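Local coordinates for recombination protein uvsY (Enterobacteria phage T4, PDB 4ZWS), which helps the UvsX recombinase assemble on single-stranded DNA by promoting UvsX filament formation and displacement of the gp32 protein, at the interface of chains A and B. Sequence-based numbering; all coordinates share one arbitrary frame. Chains: chain A/B, Recombination protein uvsY.

Contact 1: the interface of chains A and B. Residues chain A 123, 127, 130; chain B 21-22, 25-26, 124.
A:Met130 lies along B:Gln22, the two long side chains side by side with their tips pointing opposite ways. Its thioether sulfur SD rests 3.6 Å from the gamma-methylene CG of B:Gln22, and the amide nitrogen NE2 of that glutamine reaches back to within 3.8 Å of A:Met130 CB. The terminal methyl CE continues to B:Ile124, meeting its branch methyl CG2 at 4.0 Å and crossing that side chain at about a right angle. Methionine suits this place because its unbranched, polarisable chain can lie over an aliphatic stretch and still reach a second helix.

One turn back, A:Ile127 sits over two alanines: CG1 is 3.8 Å from B:Ala25 CB, and CD1 packs on the methyl of B:Ala26. The small alanines keep that surface low, so the branched isoleucine can settle near the backbone. A:Ala123 in turn brings only a methyl, an economical choice where the helices pass closely.

A:Ala123, A:Ile127 and A:Met130 form one stripe on helix 91-135 of chain A, facing helix 21-63 of chain B with the two sequences running in opposite senses. B:Ile124, from helix 92-134 of its own chain, closes the end of the methionine's path. In A:Met130, CG is anti to the carbonyl carbon (chi1 -64°) and the chain beyond is extended, which lays SD and CE along the seam, back towards A:Ile127. At the far end of the stripe, A:Ala123 CB stands 3.6 Å from the backbone oxygen O of B:Ala25.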
loop_
_atom_site.group_PDB
_atom_site.type_symbol
_atom_site.label_atom_id
_atom_site.label_comp_id
_atom_site.label_asym_id
_atom_site.label_seq_id
_atom_site.Cartn_x
_atom_site.Cartn_y
_atom_site.Cartn_z
ATOM N N ALA A 123 -8.234 -25.736 3.729
ATOM C CA ALA A 123 -7.885 -26.670 4.795
ATOM C C ALA A 123 -8.512 -28.039 4.517
ATOM O O ALA A 123 -7.858 -29.074 4.641
ATOM C CB ALA A 123 -8.340 -26.148 6.132
ATOM N N ILE A 127 -6.489 -31.544 3.806
ATOM C CA ILE A 127 -6.714 -32.726 4.629
ATOM C C ILE A 127 -7.043 -33.952 3.762
ATOM O O ILE A 127 -6.584 -35.059 4.048
ATOM C CB ILE A 127 -7.822 -32.473 5.660
ATOM C CG1 ILE A 127 -7.368 -31.389 6.645
ATOM C CG2 ILE A 127 -8.185 -33.754 6.393
ATOM C CD1 ILE A 127 -8.470 -30.820 7.518
ATOM N N MET A 130 -3.890 -35.153 2.157
ATOM C CA MET A 130 -3.074 -35.843 3.151
ATOM C C MET A 130 -3.575 -37.273 3.348
ATOM O O MET A 130 -2.787 -38.222 3.425
ATOM C CB MET A 130 -3.109 -35.100 4.497
ATOM C CG MET A 130 -2.501 -33.694 4.499
ATOM S SD MET A 130 -2.738 -32.800 6.068
ATOM C CE MET A 130 -2.255 -31.132 5.609
ATOM N N LEU B 21 -0.631 -33.493 11.834
ATOM C CA LEU B 21 -0.719 -32.454 10.826
ATOM C C LEU B 21 -2.145 -32.213 10.312
ATOM O O LEU B 21 -2.541 -31.064 10.087
ATOM C CB LEU B 21 0.197 -32.809 9.654
ATOM C CG LEU B 21 0.845 -31.606 8.971
ATOM C CD1 LEU B 21 1.646 -30.795 9.991
ATOM C CD2 LEU B 21 1.711 -32.049 7.805
ATOM N N GLN B 22 -2.918 -33.281 10.142
ATOM C CA GLN B 22 -4.306 -33.147 9.696
ATOM C C GLN B 22 -5.159 -32.405 10.719
ATOM O O GLN B 22 -5.971 -31.547 10.359
ATOM C CB GLN B 22 -4.939 -34.516 9.410
ATOM C CG GLN B 22 -4.417 -35.228 8.181
ATOM C CD GLN B 22 -5.073 -36.586 7.955
ATOM O OE1 GLN B 22 -6.158 -36.871 8.474
ATOM N NE2 GLN B 22 -4.410 -37.436 7.182
ATOM N N ALA B 25 -4.277 -28.771 10.572
ATOM C CA ALA B 25 -4.860 -28.125 9.399
ATOM C C ALA B 25 -6.306 -27.715 9.665
ATOM O O ALA B 25 -6.715 -26.609 9.313
ATOM C CB ALA B 25 -4.790 -29.038 8.191
ATOM N N ALA B 26 -7.063 -28.609 10.294
ATOM C CA ALA B 26 -8.462 -28.359 10.608
ATOM C C ALA B 26 -8.625 -27.307 11.696
ATOM O O ALA B 26 -9.427 -26.389 11.567
ATOM C CB ALA B 26 -9.140 -29.650 11.032
ATOM N N ILE B 124 1.447 -25.309 7.192
ATOM C CA ILE B 124 0.984 -26.677 7.303
ATOM C C ILE B 124 0.899 -27.325 5.932
ATOM O O ILE B 124 1.347 -28.451 5.758
ATOM C CB ILE B 124 -0.380 -26.760 7.998
ATOM C CG1 ILE B 124 -0.261 -26.291 9.443
ATOM C CG2 ILE B 124 -0.913 -28.178 7.939
ATOM C CD1 ILE B 124 -1.559 -26.196 10.158
#

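Contact 2: the interface of chains A and B. Residues chain A 78, 86, 89; chain B 58, 61-62, 67.
A:Tyr78 meets B:Leu61 at the apolar centre, the leucine methyl CD2 lying beside the CE2 edge of the ring, 3.9 Å from A:Tyr78 CE2. On that same side of the ring plane, the methyl CG2 of A:Val86 covers the face, 3.5 Å above it and over its centre; a beta-branched valine supplies a compact, rigid floor here. A:Ala89 extends the apolar patch, its methyl CB lying 3.6 Å from B:Lys58 CB and also touching CD, so that the aliphatic stem of the lysine runs past it towards the tyrosine.

On the side of the ring away from A:Val86 comes B:Arg67. The CD2 corner of the ring points onto the face of the guanidinium, over its centre, CZ being 3.5 Å from A:Tyr78 CD2, with the two planes turned 50° from each other. This is a tilted contact instead of a parallel stack, and arginine suits it by offering a flat, charged group that also faces a carboxylate: its NE makes a long salt bridge of 3.8 Å to B:Asp62 OD1.

The phenol oxygen leads into the polar rim. A:Tyr78 OH donates to B:Asp62 OD1 at 2.8 Å, on the syn lone pair, and the carboxylate is nearly coplanar with the ring, 14° apart. The same OH accepts a hydrogen bond from B:Lys58 NZ at 3.0 Å. The lysine chain is extended until a bend at its last torsion (chi4 -84°) turns the amine to both OH and B:Asp62 OD2, with which it forms a salt bridge. The lysine grips OD2 and the arginine stands more loosely beside OD1; together they would probably stabilise the negative charge.

In the fold, chain A offers a loop tyrosine and the short helix 83-89, docked against the C-terminal end of helix 21-63 of chain B and the loop beyond it.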
loop_
_atom_site.group_PDB
_atom_site.type_symbol
_atom_site.label_atom_id
_atom_site.label_comp_id
_atom_site.label_asym_id
_atom_site.label_seq_id
_atom_site.Cartn_x
_atom_site.Cartn_y
_atom_site.Cartn_z
ATOM N N TYR A 78 -24.028 28.225 21.601
ATOM C CA TYR A 78 -22.788 27.663 21.071
ATOM C C TYR A 78 -22.438 28.298 19.733
ATOM O O TYR A 78 -23.303 28.491 18.893
ATOM C CB TYR A 78 -22.879 26.138 20.929
ATOM C CG TYR A 78 -22.828 25.361 22.239
ATOM C CD1 TYR A 78 -23.863 24.512 22.600
ATOM C CD2 TYR A 78 -21.750 25.480 23.112
ATOM C CE1 TYR A 78 -23.833 23.808 23.783
ATOM C CE2 TYR A 78 -21.717 24.774 24.302
ATOM C CZ TYR A 78 -22.763 23.939 24.627
ATOM O OH TYR A 78 -22.757 23.221 25.795
ATOM N N VAL A 86 -19.796 20.000 19.979
ATOM C CA VAL A 86 -21.110 19.922 20.595
ATOM C C VAL A 86 -21.973 18.856 19.916
ATOM O O VAL A 86 -22.612 18.039 20.586
ATOM C CB VAL A 86 -21.811 21.304 20.565
ATOM C CG1 VAL A 86 -23.288 21.187 20.920
ATOM C CG2 VAL A 86 -21.118 22.242 21.533
ATOM N N ALA A 89 -21.068 15.198 20.648
ATOM C CA ALA A 89 -21.401 14.758 22.003
ATOM C C ALA A 89 -22.905 14.683 22.246
ATOM O O ALA A 89 -23.353 14.161 23.261
ATOM C CB ALA A 89 -20.760 15.678 23.025
ATOM N N LYS B 58 -16.621 17.615 25.145
ATOM C CA LYS B 58 -17.633 18.639 25.333
ATOM C C LYS B 58 -17.644 19.136 26.778
ATOM O O LYS B 58 -17.814 20.332 27.030
ATOM C CB LYS B 58 -19.018 18.160 24.914
ATOM C CG LYS B 58 -19.998 19.312 24.938
ATOM C CD LYS B 58 -21.414 18.861 24.923
ATOM C CE LYS B 58 -22.340 20.042 25.033
ATOM N NZ LYS B 58 -22.466 20.348 26.471
ATOM N N LEU B 61 -15.005 21.546 26.985
ATOM C CA LEU B 61 -15.377 22.794 26.317
ATOM C C LEU B 61 -16.269 23.661 27.205
ATOM O O LEU B 61 -16.085 24.868 27.291
ATOM C CB LEU B 61 -16.102 22.505 24.999
ATOM C CG LEU B 61 -16.471 23.701 24.104
ATOM C CD1 LEU B 61 -16.225 23.392 22.642
ATOM C CD2 LEU B 61 -17.893 24.167 24.302
ATOM N N ASP B 62 -17.229 23.021 27.862
ATOM C CA ASP B 62 -18.150 23.684 28.788
ATOM C C ASP B 62 -17.496 24.152 30.076
ATOM O O ASP B 62 -17.901 25.169 30.629
ATOM C CB ASP B 62 -19.324 22.771 29.140
ATOM C CG ASP B 62 -20.345 22.680 28.025
ATOM O OD1 ASP B 62 -20.332 23.529 27.098
ATOM O OD2 ASP B 62 -21.180 21.761 28.097
ATOM N N ARG B 67 -19.566 27.266 31.211
ATOM C CA ARG B 67 -20.893 26.672 31.179
ATOM C C ARG B 67 -20.977 25.472 32.128
ATOM O O ARG B 67 -19.960 24.916 32.528
ATOM C CB ARG B 67 -21.251 26.269 29.757
ATOM C CG ARG B 67 -21.140 27.407 28.746
ATOM C CD ARG B 67 -21.698 26.987 27.390
ATOM N NE ARG B 67 -20.758 27.252 26.299
ATOM C CZ ARG B 67 -20.999 28.066 25.276
ATOM N NH1 ARG B 67 -20.081 28.242 24.341
ATOM N NH2 ARG B 67 -22.159 28.705 25.186
#

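The C-alpha centres of contact 1 and contact 2 are about 57 Å apart, near opposite ends of the elongated pair of subunits. Helix 21-63 of chain B serves both, its first turns in contact 1 and its last turns in contact 2. Chain A meets it with different elements: the later part of helix 91-135 in the first, the loop and helix 83-89 in the second. Pinning one long helix at both ends, by apolar packing at one and a polar cluster at the other, plausibly sets how neighbouring subunits lean against each other in the heptameric alpha barrel.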